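Local structure of AOC_like domain-containing protein (Frankia sp. Cc1.17, 7DVI) at residues M21-E26 against L92-I97; Q37-A42 against G69-R74; A42-G47 against D107-V112; G50-E55 against T84-D89. The protein catalyses exo-selective intermolecular Diels-Alder cycloadditions, including reactions of non-natural substrates. All blocks are in the same frame, centred on the assembly; numbering follows the deposited sequence. Where two conformers were deposited one is given.

Contact 1: residues M21-E26 against L92-I97; sequences MSVVHE and LRDGII. With EDO (1,2-ethanediol), chain V; EDO (1,2-ethanediol), chain H; EDO (1,2-ethanediol), chain I.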
loop_
_atom_site.group_PDB
_atom_site.type_symbol
_atom_site.label_atom_id
_atom_site.label_comp_id
_atom_site.label_asym_id
_atom_site.label_seq_id
_atom_site.Cartn_x
_atom_site.Cartn_y
_atom_site.Cartn_z
ATOM N N MET A 21 -0.502 -8.160 20.276
ATOM C CA MET A 21 0.970 -8.025 20.387
ATOM C C MET A 21 1.353 -6.774 19.592
ATOM O O MET A 21 0.886 -6.658 18.416
ATOM C CB MET A 21 1.717 -9.244 19.844
ATOM C CG MET A 21 3.246 -9.084 19.876
ATOM S SD MET A 21 4.127 -10.595 19.483
ATOM C CE MET A 21 5.788 -10.080 19.899
ATOM N N SER A 22 2.124 -5.864 20.183
ATOM C CA SER A 22 2.531 -4.645 19.461
ATOM C C SER A 22 3.854 -4.084 19.957
ATOM O O SER A 22 4.277 -4.376 21.131
ATOM C CB SER A 22 1.413 -3.654 19.469
ATOM O OG SER A 22 1.137 -3.202 20.759
ATOM N N VAL A 23 4.544 -3.412 19.033
ATOM C CA VAL A 23 5.740 -2.568 19.288
ATOM C C VAL A 23 5.450 -1.176 18.735
ATOM O O VAL A 23 5.169 -1.055 17.510
ATOM C CB VAL A 23 7.004 -3.179 18.679
ATOM C CG1 VAL A 23 8.240 -2.386 19.060
ATOM C CG2 VAL A 23 7.169 -4.654 19.074
ATOM N N VAL A 24 5.481 -0.167 19.609
ATOM C CA VAL A 24 5.166 1.232 19.242
ATOM C C VAL A 24 6.332 2.085 19.702
ATOM O O VAL A 24 6.733 1.935 20.874
ATOM C CB VAL A 24 3.827 1.674 19.846
ATOM C CG1 VAL A 24 3.526 3.123 19.499
ATOM C CG2 VAL A 24 2.665 0.799 19.415
ATOM N N HIS A 25 6.887 2.891 18.798
ATOM C CA HIS A 25 7.847 3.973 19.110
ATOM C C HIS A 25 7.230 5.285 18.633
ATOM O O HIS A 25 7.056 5.439 17.394
ATOM C CB HIS A 25 9.229 3.772 18.472
ATOM C CG HIS A 25 9.922 2.529 18.896
ATOM N ND1 HIS A 25 10.506 2.401 20.150
ATOM C CD2 HIS A 25 10.137 1.366 18.246
ATOM C CE1 HIS A 25 11.059 1.214 20.251
ATOM N NE2 HIS A 25 10.875 0.561 19.084
ATOM N N GLU A 26 6.900 6.172 19.573
ATOM C CA GLU A 26 6.262 7.498 19.344
ATOM C C GLU A 26 7.171 8.632 19.844
ATOM O O GLU A 26 8.135 8.343 20.619
ATOM C CB GLU A 26 4.931 7.495 20.068
ATOM C CG GLU A 26 3.908 6.702 19.307
ATOM C CD GLU A 26 2.520 6.789 19.891
ATOM O OE1 GLU A 26 2.381 7.284 21.041
ATOM O OE2 GLU A 26 1.594 6.371 19.193
ATOM N N LEU A 92 17.068 -0.549 13.520
ATOM C CA LEU A 92 16.860 -0.046 14.895
ATOM C C LEU A 92 17.542 -0.955 15.940
ATOM O O LEU A 92 17.968 -2.088 15.601
ATOM C CB LEU A 92 15.363 0.080 15.161
ATOM C CG LEU A 92 14.559 0.774 14.063
ATOM C CD1 LEU A 92 13.128 0.892 14.449
ATOM C CD2 LEU A 92 15.116 2.153 13.760
ATOM N N ARG A 93 17.690 -0.424 17.167
ATOM C CA ARG A 93 18.372 -1.114 18.297
ATOM C C ARG A 93 17.660 -2.468 18.528
ATOM O O ARG A 93 18.348 -3.448 18.748
ATOM C CB ARG A 93 18.494 -0.158 19.503
ATOM C CG ARG A 93 17.190 0.275 20.183
ATOM C CD ARG A 93 17.351 1.375 21.245
ATOM N NE ARG A 93 16.086 1.776 21.870
ATOM C CZ ARG A 93 15.756 3.022 22.201
ATOM N NH1 ARG A 93 14.571 3.276 22.728
ATOM N NH2 ARG A 93 16.579 4.015 21.957
ATOM N N ASP A 94 16.335 -2.525 18.369
ATOM C CA ASP A 94 15.497 -3.711 18.687
ATOM C C ASP A 94 15.045 -4.498 17.431
ATOM O O ASP A 94 14.322 -5.484 17.581
ATOM C CB ASP A 94 14.335 -3.258 19.562
ATOM C CG ASP A 94 13.425 -2.213 18.918
ATOM O OD1 ASP A 94 13.702 -1.767 17.765
ATOM O OD2 ASP A 94 12.456 -1.849 19.561
ATOM N N GLY A 95 15.487 -4.154 16.213
ATOM C CA GLY A 95 15.150 -4.958 15.023
ATOM C C GLY A 95 15.164 -4.137 13.728
ATOM O O GLY A 95 15.740 -3.028 13.709
ATOM N N ILE A 96 14.698 -4.759 12.647
ATOM C CA ILE A 96 14.814 -4.209 11.252
ATOM C C ILE A 96 13.415 -4.215 10.670
ATOM O O ILE A 96 12.686 -5.166 10.934
ATOM C CB ILE A 96 15.806 -4.993 10.381
ATOM C CG1 ILE A 96 17.226 -4.919 10.964
ATOM C CG2 ILE A 96 15.796 -4.513 8.915
ATOM C CD1 ILE A 96 18.227 -5.831 10.271
ATOM N N ILE A 97 13.069 -3.138 9.940
ATOM C CA ILE A 97 11.726 -2.909 9.344
ATOM C C ILE A 97 11.918 -2.463 7.880
ATOM O O ILE A 97 12.821 -1.630 7.614
ATOM C CB ILE A 97 10.938 -1.858 10.130
ATOM C CG1 ILE A 97 10.676 -2.303 11.567
ATOM C CG2 ILE A 97 9.635 -1.477 9.406
ATOM C CD1 ILE A 97 10.230 -1.178 12.467
HETATM C C1 EDO V . -1.619 -9.207 17.384
HETATM O O1 EDO V . -1.863 -7.814 17.483
HETATM C C2 EDO V . -2.582 -10.062 18.135
HETATM O O2 EDO V . -2.623 -11.410 17.692
HETATM C C1 EDO H . 10.481 -1.478 23.040
HETATM O O1 EDO H . 11.112 -0.357 23.610
HETATM C C2 EDO H . 11.405 -2.493 22.503
HETATM O O2 EDO H . 12.706 -2.031 22.281
HETATM C C1 EDO I . 20.636 -2.726 13.297
HETATM O O1 EDO I . 19.526 -3.590 13.371
HETATM C C2 EDO I . 21.738 -3.219 12.450
HETATM O O2 EDO I . 21.687 -4.609 12.253
#
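His25 and Asp94 bury the most surface here and meet through one hydrogen bond: His25 NE2 donates to Asp94 OD2 at 2.9 Å, with the acceptor at the edge of the imidazole and almost in its plane. The bond is bent, its N-H...O angle being 142°. The carboxylate receives it on the syn lone pair of OD2, and its plane is turned 54° from that of the ring. With CG anti to its carbonyl carbon (chi1 -60°), His25 carries its ring off the strand toward the turn. A polar ring and a carboxylate suit this surface position, where OD2 also accepts a hydrogen bond from an ethanediol O2 at 2.7 Å. Asp94 OD1 is hydrogen-bonded to Tyr125 OH, which helps fix the rotation of the carboxylate and also bonds weakly with His25 NE2. Val23 adds a looser contact, its CG1 lying 4.3 Å from Asp94 OD2. Replacing His25 with an alanine would probably leave Asp94 OD2 without its protein donor on this strand and open a gap beside the turn. Asp94 itself sits in a type I turn, closed by Gly95 N to Leu92 O at 3.3 Å, with Leu92 N to Gly95 O pairing the strands. At Gly95's backbone angles a side chain would jam against Asp94 O, so glycine suits the place. This tight β-hairpin, joining strands 82-92 and 95-104, is tied by a histidine-carboxylate pair to the first strand of an antiparallel β-barrel.

Contact 2: residues Q37-A42 against G69-R74; sequences QNVNVA and GRYEIR. With EDO (1,2-ethanediol), chain G; EDO (1,2-ethanediol), chain F.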
loop_
_atom_site.group_PDB
_atom_site.type_symbol
_atom_site.label_atom_id
_atom_site.label_comp_id
_atom_site.label_asym_id
_atom_site.label_seq_id
_atom_site.Cartn_x
_atom_site.Cartn_y
_atom_site.Cartn_z
ATOM N N GLN A 37 18.552 15.078 -4.114
ATOM C CA GLN A 37 17.267 14.985 -4.843
ATOM C C GLN A 37 17.241 15.965 -6.011
ATOM O O GLN A 37 18.011 16.908 -5.986
ATOM C CB GLN A 37 16.118 15.408 -3.933
ATOM C CG GLN A 37 16.033 16.903 -3.718
ATOM C CD GLN A 37 15.247 17.249 -2.486
ATOM O OE1 GLN A 37 15.584 16.831 -1.393
ATOM N NE2 GLN A 37 14.198 18.031 -2.650
ATOM N N ASN A 38 16.391 15.690 -6.991
ATOM C CA ASN A 38 16.162 16.638 -8.116
ATOM C C ASN A 38 14.694 17.034 -8.063
ATOM O O ASN A 38 14.193 17.444 -9.052
ATOM C CB ASN A 38 16.646 16.095 -9.468
ATOM C CG ASN A 38 15.783 14.976 -10.001
ATOM O OD1 ASN A 38 14.991 14.437 -9.235
ATOM N ND2 ASN A 38 16.001 14.564 -11.240
ATOM N N VAL A 39 14.019 16.784 -6.949
ATOM C CA VAL A 39 12.619 17.190 -6.727
ATOM C C VAL A 39 12.547 18.721 -6.606
ATOM O O VAL A 39 13.231 19.293 -5.745
ATOM C CB VAL A 39 11.986 16.533 -5.488
ATOM C CG1 VAL A 39 10.610 17.127 -5.238
ATOM C CG2 VAL A 39 11.871 15.011 -5.644
ATOM N N ASN A 40 11.727 19.326 -7.452
ATOM C CA ASN A 40 11.400 20.775 -7.418
ATOM C C ASN A 40 10.368 20.929 -6.329
ATOM O O ASN A 40 9.205 20.514 -6.557
ATOM C CB ASN A 40 10.899 21.257 -8.770
ATOM C CG ASN A 40 10.646 22.756 -8.777
ATOM O OD1 ASN A 40 10.154 23.316 -7.810
ATOM N ND2 ASN A 40 10.974 23.382 -9.879
ATOM N N VAL A 41 10.780 21.417 -5.159
ATOM C CA VAL A 41 9.896 21.337 -3.967
ATOM C C VAL A 41 8.627 22.155 -4.207
ATOM O O VAL A 41 7.521 21.725 -3.773
ATOM C CB VAL A 41 10.625 21.757 -2.690
ATOM C CG1 VAL A 41 9.682 21.814 -1.513
ATOM C CG2 VAL A 41 11.758 20.803 -2.391
ATOM N N ALA A 42 8.747 23.277 -4.908
ATOM C CA ALA A 42 7.620 24.221 -5.077
ATOM C C ALA A 42 6.632 23.604 -6.063
ATOM O O ALA A 42 5.440 23.715 -5.835
ATOM C CB ALA A 42 8.138 25.570 -5.536
ATOM N N GLY A 69 16.581 5.364 2.585
ATOM C CA GLY A 69 15.415 5.251 1.711
ATOM C C GLY A 69 15.436 6.193 0.523
ATOM O O GLY A 69 16.448 6.903 0.278
ATOM N N ARG A 70 14.375 6.102 -0.255
ATOM C CA ARG A 70 14.253 6.976 -1.456
ATOM C C ARG A 70 12.786 7.265 -1.694
ATOM O O ARG A 70 11.870 6.585 -1.079
ATOM C CB ARG A 70 15.035 6.358 -2.613
ATOM C CG ARG A 70 14.480 5.051 -3.177
ATOM C CD ARG A 70 13.520 5.226 -4.340
ATOM N NE ARG A 70 14.285 5.469 -5.559
ATOM C CZ ARG A 70 13.746 5.661 -6.761
ATOM N NH1 ARG A 70 12.440 5.730 -6.894
ATOM N NH2 ARG A 70 14.515 5.823 -7.821
ATOM N N TYR A 71 12.525 8.203 -2.608
ATOM C CA TYR A 71 11.133 8.586 -2.943
ATOM C C TYR A 71 11.090 9.132 -4.372
ATOM O O TYR A 71 12.120 9.524 -4.905
ATOM C CB TYR A 71 10.578 9.521 -1.877
ATOM C CG TYR A 71 11.350 10.797 -1.769
ATOM C CD1 TYR A 71 12.530 10.864 -1.034
ATOM C CD2 TYR A 71 10.940 11.942 -2.453
ATOM C CE1 TYR A 71 13.258 12.047 -0.956
ATOM C CE2 TYR A 71 11.645 13.136 -2.354
ATOM C CZ TYR A 71 12.827 13.176 -1.638
ATOM O OH TYR A 71 13.533 14.338 -1.550
ATOM N N GLU A 72 9.914 9.092 -4.973
ATOM C CA GLU A 72 9.740 9.410 -6.404
ATOM C C GLU A 72 8.379 10.056 -6.558
ATOM O O GLU A 72 7.371 9.487 -6.048
ATOM C CB GLU A 72 9.832 8.167 -7.268
ATOM C CG GLU A 72 9.707 8.466 -8.741
ATOM C CD GLU A 72 10.071 7.332 -9.659
ATOM O OE1 GLU A 72 10.499 6.254 -9.144
ATOM O OE2 GLU A 72 10.008 7.541 -10.893
ATOM N N ILE A 73 8.350 11.210 -7.246
ATOM C CA ILE A 73 7.050 11.824 -7.630
ATOM C C ILE A 73 6.452 10.919 -8.691
ATOM O O ILE A 73 7.114 10.725 -9.735
ATOM C CB ILE A 73 7.268 13.249 -8.215
ATOM C CG1 ILE A 73 8.125 14.137 -7.308
ATOM C CG2 ILE A 73 5.918 13.857 -8.541
ATOM C CD1 ILE A 73 7.565 14.361 -5.922
ATOM N N ARG A 74 5.259 10.372 -8.507
ATOM C CA ARG A 74 4.820 9.340 -9.475
ATOM C C ARG A 74 3.657 9.842 -10.340
ATOM O O ARG A 74 3.569 9.457 -11.504
ATOM C CB ARG A 74 4.440 8.045 -8.741
ATOM C CG ARG A 74 5.646 7.277 -8.220
ATOM C CD ARG A 74 6.419 6.611 -9.341
ATOM N NE ARG A 74 5.616 5.502 -9.826
ATOM C CZ ARG A 74 5.474 4.311 -9.220
ATOM N NH1 ARG A 74 6.174 3.981 -8.133
ATOM N NH2 ARG A 74 4.597 3.453 -9.716
HETATM C C1 EDO G . 13.574 5.105 -11.350
HETATM O O1 EDO G . 13.542 6.277 -10.516
HETATM C C2 EDO G . 12.241 4.485 -11.699
HETATM O O2 EDO G . 11.292 4.288 -10.605
HETATM C C1 EDO F . 3.094 1.017 -6.696
HETATM O O1 EDO F . 2.839 0.856 -8.059
HETATM C C2 EDO F . 4.505 0.676 -6.424
HETATM O O2 EDO F . 5.379 1.411 -7.229
#
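Tyr71 points its phenol end at Gln37, whose amide stands nearly perpendicular to the ring, the planes 88° apart. Gln37 OE1 lies 3.2 Å from Tyr71 OH, but the angle is too poor for a hydrogen bond; the amide NE2 instead makes a weak, straight bond to Val39 O at 3.5 Å. Tyr71 reaches this loop because its CG sits between the backbone N and the carbonyl carbon (chi1 61°). Val39 divides its two methyls: CG2 approaches the ring obliquely, 3.8 Å from Tyr71 CE2, while CG1 packs on Ile73 CD1 at 4.2 Å. The loop that leaves strand 22-37 thus folds over strand 63-76 near one end of the allene oxide cyclase-like barrel, and a branched valine suits the buried spot between an aromatic ring and an isoleucine. Between Tyr71 and Ile73, Glu72 turns away from the loop. Its OE1 forms a salt bridge with Arg70 NH1 at 3.0 Å, in the guanidinium plane but tilted out of the carboxylate plane, and an ethanediol bonds to both residues.

Contact 3: residues A42-G47 against D107-V112; sequences ADPQVG and DVKNGV. With EDO (1,2-ethanediol), chain L.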
loop_
_atom_site.group_PDB
_atom_site.type_symbol
_atom_site.label_atom_id
_atom_site.label_comp_id
_atom_site.label_asym_id
_atom_site.label_seq_id
_atom_site.Cartn_x
_atom_site.Cartn_y
_atom_site.Cartn_z
ATOM N N ALA A 42 8.747 23.277 -4.908
ATOM C CA ALA A 42 7.620 24.221 -5.077
ATOM C C ALA A 42 6.632 23.604 -6.063
ATOM O O ALA A 42 5.440 23.715 -5.835
ATOM C CB ALA A 42 8.138 25.570 -5.536
ATOM N N ASP A 43 7.153 22.943 -7.092
ATOM C CA ASP A 43 6.442 22.518 -8.311
ATOM C C ASP A 43 7.017 21.165 -8.745
ATOM O O ASP A 43 7.685 21.031 -9.771
ATOM C CB ASP A 43 6.594 23.579 -9.400
ATOM C CG ASP A 43 5.839 23.194 -10.642
ATOM O OD1 ASP A 43 4.870 22.393 -10.521
ATOM O OD2 ASP A 43 6.248 23.660 -11.720
ATOM N N PRO A 44 6.797 20.115 -7.938
ATOM C CA PRO A 44 7.335 18.778 -8.249
ATOM C C PRO A 44 6.878 18.185 -9.593
ATOM O O PRO A 44 5.735 18.234 -9.975
ATOM C CB PRO A 44 6.876 17.918 -7.055
ATOM C CG PRO A 44 5.735 18.719 -6.412
ATOM C CD PRO A 44 6.063 20.178 -6.662
ATOM N N GLN A 45 7.811 17.604 -10.325
ATOM C CA GLN A 45 7.507 16.943 -11.606
ATOM C C GLN A 45 7.670 15.413 -11.494
ATOM O O GLN A 45 8.676 14.909 -10.861
ATOM C CB GLN A 45 8.420 17.497 -12.691
ATOM C CG GLN A 45 8.507 19.025 -12.627
ATOM C CD GLN A 45 7.183 19.631 -13.020
ATOM O OE1 GLN A 45 6.669 19.315 -14.075
ATOM N NE2 GLN A 45 6.598 20.440 -12.147
ATOM N N VAL A 46 6.746 14.713 -12.145
ATOM C CA VAL A 46 6.722 13.225 -12.219
ATOM C C VAL A 46 8.111 12.764 -12.616
ATOM O O VAL A 46 8.662 13.259 -13.621
ATOM C CB VAL A 46 5.648 12.714 -13.202
ATOM C CG1 VAL A 46 5.818 11.229 -13.496
ATOM C CG2 VAL A 46 4.260 12.984 -12.673
ATOM N N GLY A 47 8.662 11.790 -11.905
ATOM C CA GLY A 47 9.954 11.201 -12.284
ATOM C C GLY A 47 11.094 11.782 -11.478
ATOM O O GLY A 47 12.163 11.187 -11.511
ATOM N N ASP A 107 0.699 17.096 1.514
ATOM C CA ASP A 107 0.568 16.751 2.950
ATOM C C ASP A 107 1.947 16.861 3.586
ATOM O O ASP A 107 2.093 17.465 4.674
ATOM C CB ASP A 107 -0.026 15.350 3.116
ATOM C CG ASP A 107 -1.533 15.325 3.028
ATOM O OD1 ASP A 107 -2.105 16.412 2.889
ATOM O OD2 ASP A 107 -2.114 14.228 3.143
ATOM N N VAL A 108 2.963 16.347 2.897
ATOM C CA VAL A 108 4.358 16.427 3.387
ATOM C C VAL A 108 4.706 17.893 3.663
ATOM O O VAL A 108 5.075 18.229 4.813
ATOM C CB VAL A 108 5.354 15.797 2.408
ATOM C CG1 VAL A 108 6.780 16.020 2.896
ATOM C CG2 VAL A 108 5.087 14.305 2.206
ATOM N N LYS A 109 4.642 18.726 2.630
ATOM C CA LYS A 109 5.046 20.156 2.712
ATOM C C LYS A 109 4.220 20.901 3.770
ATOM O O LYS A 109 4.794 21.778 4.421
ATOM C CB LYS A 109 4.904 20.801 1.341
ATOM C CG LYS A 109 5.907 20.264 0.343
ATOM C CD LYS A 109 5.988 21.047 -0.932
ATOM C CE LYS A 109 4.743 20.991 -1.772
ATOM N NZ LYS A 109 4.840 21.951 -2.902
ATOM N N ASN A 110 2.939 20.574 3.927
ATOM C CA ASN A 110 2.007 21.278 4.842
ATOM C C ASN A 110 2.081 20.738 6.283
ATOM O O ASN A 110 1.156 21.074 7.055
ATOM C CB ASN A 110 0.573 21.194 4.317
ATOM C CG ASN A 110 0.370 21.977 3.030
ATOM O OD1 ASN A 110 -0.524 21.660 2.238
ATOM N ND2 ASN A 110 1.235 22.946 2.779
ATOM N N GLY A 111 3.077 19.906 6.654
ATOM C CA GLY A 111 3.181 19.384 8.035
ATOM C C GLY A 111 2.018 18.476 8.437
ATOM O O GLY A 111 1.760 18.296 9.655
ATOM N N VAL A 112 1.337 17.868 7.476
ATOM C CA VAL A 112 0.325 16.812 7.755
ATOM C C VAL A 112 1.086 15.504 7.986
ATOM O O VAL A 112 2.097 15.268 7.281
ATOM C CB VAL A 112 -0.687 16.668 6.607
ATOM C CG1 VAL A 112 -1.685 15.546 6.847
ATOM C CG2 VAL A 112 -1.403 17.991 6.350
HETATM C C1 EDO L . 1.671 22.653 -1.012
HETATM O O1 EDO L . 1.739 23.378 0.203
HETATM C C2 EDO L . 0.369 22.864 -1.644
HETATM O O2 EDO L . -0.637 23.082 -0.672
#
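A Schellman motif ends helix 105-109, and from its last turn Lys109 reaches across to Ala42 and Pro44 in the loop between strands 22-37 and 49-57. Gly111 is the C-prime residue, its positive phi of 65° being easy for glycine; Val112 N bonds to Asp107 O at 2.9 Å and Gly111 N to Val108 O at 3.2 Å. The lysine chain heads toward the loop and bends at chi3 (-66°), which carries the ammonium end to the loop backbone. There Lys109 NZ lies 3.5 Å from Ala42 O, though the angle is too poor for a hydrogen bond. Its hydrogen bond goes instead to the preceding carbonyl, Val41 O. Pro44 CD lies 4.3 Å from Lys109 NZ, a loose contact; an apolar proline suits this buried spot, where it also packs on Ile73 and Val82. On the loop itself, Gln45 NE2 gives a nearly straight bond to Asp43 O at 2.7 Å, coming from above the carbonyl plane, 57° out of it. Next to the lysine, Asn110 ND2 and OD1 both bind an ethanediol, with ND2 2.7 Å from its O1. A long, flexible lysine can thus span between helix end and loop, and its probably positive charge is likely to be eased by two successive loop carbonyls, one hydrogen-bonded and the other merely close, so the link is electrostatic more than apolar.

Contact 4: residues G50-E55 against T84-D89; sequences GSYYDE and TYYSED. With EDO (1,2-ethanediol), chain R.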
loop_
_atom_site.group_PDB
_atom_site.type_symbol
_atom_site.label_atom_id
_atom_site.label_comp_id
_atom_site.label_asym_id
_atom_site.label_seq_id
_atom_site.Cartn_x
_atom_site.Cartn_y
_atom_site.Cartn_z
ATOM N N GLY A 50 14.444 11.489 -4.733
ATOM C CA GLY A 50 15.423 11.806 -3.694
ATOM C C GLY A 50 15.788 10.542 -2.942
ATOM O O GLY A 50 14.984 9.576 -2.965
ATOM N N SER A 51 16.955 10.548 -2.331
ATOM C CA SER A 51 17.443 9.473 -1.434
ATOM C C SER A 51 17.876 10.156 -0.142
ATOM O O SER A 51 18.365 11.347 -0.178
ATOM C CB SER A 51 18.556 8.694 -2.053
ATOM O OG SER A 51 18.143 8.034 -3.246
ATOM N N TYR A 52 17.763 9.431 0.961
ATOM C CA TYR A 52 18.012 10.006 2.290
ATOM C C TYR A 52 18.528 8.948 3.263
ATOM O O TYR A 52 18.287 7.724 3.122
ATOM C CB TYR A 52 16.756 10.677 2.803
ATOM C CG TYR A 52 15.581 9.759 2.979
ATOM C CD1 TYR A 52 15.438 9.001 4.121
ATOM C CD2 TYR A 52 14.637 9.603 1.977
ATOM C CE1 TYR A 52 14.367 8.130 4.281
ATOM C CE2 TYR A 52 13.568 8.738 2.121
ATOM C CZ TYR A 52 13.449 7.970 3.266
ATOM O OH TYR A 52 12.359 7.169 3.455
ATOM N N TYR A 53 19.245 9.474 4.237
ATOM C CA TYR A 53 19.828 8.769 5.408
ATOM C C TYR A 53 19.536 9.642 6.616
ATOM O O TYR A 53 20.057 10.797 6.671
ATOM C CB TYR A 53 21.307 8.511 5.122
ATOM C CG TYR A 53 22.196 8.241 6.318
ATOM C CD1 TYR A 53 21.746 7.586 7.452
ATOM C CD2 TYR A 53 23.520 8.637 6.284
ATOM C CE1 TYR A 53 22.581 7.361 8.537
ATOM C CE2 TYR A 53 24.370 8.413 7.349
ATOM C CZ TYR A 53 23.897 7.778 8.479
ATOM O OH TYR A 53 24.770 7.546 9.497
ATOM N N ASP A 54 18.707 9.128 7.512
ATOM C CA ASP A 54 18.184 9.828 8.709
ATOM C C ASP A 54 18.585 9.023 9.929
ATOM O O ASP A 54 18.715 7.803 9.795
ATOM C CB ASP A 54 16.671 9.915 8.752
ATOM C CG ASP A 54 16.058 10.824 7.699
ATOM O OD1 ASP A 54 16.814 11.426 6.964
ATOM O OD2 ASP A 54 14.831 10.929 7.692
ATOM N N GLU A 55 18.808 9.702 11.052
ATOM C CA GLU A 55 18.829 9.038 12.367
ATOM C C GLU A 55 17.452 9.164 12.995
ATOM O O GLU A 55 16.690 10.080 12.629
ATOM C CB GLU A 55 19.888 9.661 13.269
ATOM C CG GLU A 55 21.289 9.246 12.905
ATOM C CD GLU A 55 22.362 9.896 13.772
ATOM O OE1 GLU A 55 22.051 10.844 14.525
ATOM O OE2 GLU A 55 23.487 9.424 13.712
ATOM N N THR A 84 3.473 10.414 -4.312
ATOM C CA THR A 84 4.917 10.217 -4.131
ATOM C C THR A 84 5.115 8.832 -3.483
ATOM O O THR A 84 4.475 8.566 -2.437
ATOM C CB THR A 84 5.461 11.385 -3.289
ATOM O OG1 THR A 84 5.105 12.616 -3.927
ATOM C CG2 THR A 84 6.962 11.365 -3.164
ATOM N N TYR A 85 6.001 8.026 -4.057
ATOM C CA TYR A 85 6.247 6.640 -3.585
ATOM C C TYR A 85 7.563 6.589 -2.848
ATOM O O TYR A 85 8.605 6.849 -3.472
ATOM C CB TYR A 85 6.186 5.632 -4.721
ATOM C CG TYR A 85 5.948 4.228 -4.208
ATOM C CD1 TYR A 85 4.662 3.810 -3.930
ATOM C CD2 TYR A 85 7.007 3.383 -3.891
ATOM C CE1 TYR A 85 4.416 2.544 -3.435
ATOM C CE2 TYR A 85 6.775 2.099 -3.408
ATOM C CZ TYR A 85 5.475 1.693 -3.169
ATOM O OH TYR A 85 5.211 0.459 -2.647
ATOM N N TYR A 86 7.480 6.198 -1.570
ATOM C CA TYR A 86 8.610 6.076 -0.630
ATOM C C TYR A 86 8.911 4.579 -0.395
ATOM O O TYR A 86 7.979 3.729 -0.325
ATOM C CB TYR A 86 8.259 6.709 0.715
ATOM C CG TYR A 86 8.228 8.201 0.721
ATOM C CD1 TYR A 86 7.102 8.884 0.281
ATOM C CD2 TYR A 86 9.302 8.943 1.206
ATOM C CE1 TYR A 86 7.064 10.266 0.268
ATOM C CE2 TYR A 86 9.246 10.338 1.240
ATOM C CZ TYR A 86 8.146 10.992 0.727
ATOM O OH TYR A 86 8.089 12.356 0.723
ATOM N N SER A 87 10.188 4.272 -0.317
ATOM C CA SER A 87 10.721 2.945 0.067
ATOM C C SER A 87 11.923 3.141 0.979
ATOM O O SER A 87 12.865 3.873 0.545
ATOM C CB SER A 87 11.118 2.164 -1.138
ATOM O OG SER A 87 11.190 0.800 -0.816
ATOM N N GLU A 88 11.936 2.453 2.117
ATOM C CA GLU A 88 13.072 2.565 3.037
ATOM C C GLU A 88 13.259 1.281 3.879
ATOM O O GLU A 88 12.308 0.507 4.073
ATOM C CB GLU A 88 12.883 3.764 3.963
ATOM C CG GLU A 88 11.723 3.649 4.871
ATOM C CD GLU A 88 11.319 4.945 5.522
ATOM O OE1 GLU A 88 12.245 5.703 5.963
ATOM O OE2 GLU A 88 10.088 5.112 5.705
ATOM N N ASP A 89 14.425 1.208 4.480
ATOM C CA ASP A 89 14.772 0.176 5.499
ATOM C C ASP A 89 15.264 0.885 6.771
ATOM O O ASP A 89 16.185 1.720 6.664
ATOM C CB ASP A 89 15.768 -0.777 4.887
ATOM C CG ASP A 89 15.208 -1.417 3.632
ATOM O OD1 ASP A 89 14.243 -2.169 3.762
ATOM O OD2 ASP A 89 15.722 -1.105 2.534
HETATM C C1 EDO R . 11.238 13.734 1.697
HETATM O O1 EDO R . 9.865 13.568 1.850
HETATM C C2 EDO R . 11.991 13.088 2.802
HETATM O O2 EDO R . 13.328 13.569 2.944
#
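Inside the antiparallel β-barrel, Tyr52 of strand 49-57 reaches across to Tyr86 and Glu88 of strand 82-92, past the intervening strand 63-76. The two short segments run in roughly the same direction, their axes 9.2 Å apart and inclined by 37°. Tyr52 OH makes a weak hydrogen bond to Glu88 OE1 at 2.9 Å, the acceptor lying at the ring edge near its plane while the carboxylate stands perpendicular (90°) to the ring. Glu88 suits its buried place because both oxygens have partners: OE2 pairs with Arg132 and Tyr116 OH, and OE1 also receives Thr67 OG1. These bonds fix the rotation of the carboxylate. Tyr86 packs beside the phenol, its CD2 4.4 Å from Tyr52 CE2, and its ring also meets Tyr71 and, edge-to-face, Trp134. A leucine in place of Tyr86 would probably lose these aromatic contacts and leave a gap along the flank of Tyr52. Dimethyl sulfoxide binds about 3 Å from the Tyr52 side chain, and an ethanediol lies beside Tyr86, consistent with an interior pocket. Tyr52 OH itself lies at the edge of the Tyr86 ring, 4.2 Å from CD2.

Contacts 2 and 3 lie on one side of the chain's centre and contact 1 on the opposite side, with the centres of contacts 1 and 2 about 27 Å apart. Contact 4 lies nearest the middle, about 7 Å from the chain's centre, where an ethanediol and a dimethyl sulfoxide, probably from the crystallisation liquor, are bound; its link to the cycloaddition site is only suggestive. Contact 2 joins it through neighbouring strands: Arg70 N lies 2.8 Å from Ser87 O, and Tyr71 CB packs 3.4 Å from Tyr86 CD2. Contact 1 touches it where Ile97 O packs 4.1 Å from Asp89 CB. Contacts 2 and 3 share Ala42, and Gly47 N lies 2.9 Å from Ile73 O. Contact 3 reaches contact 4 through Val108 on Tyr86.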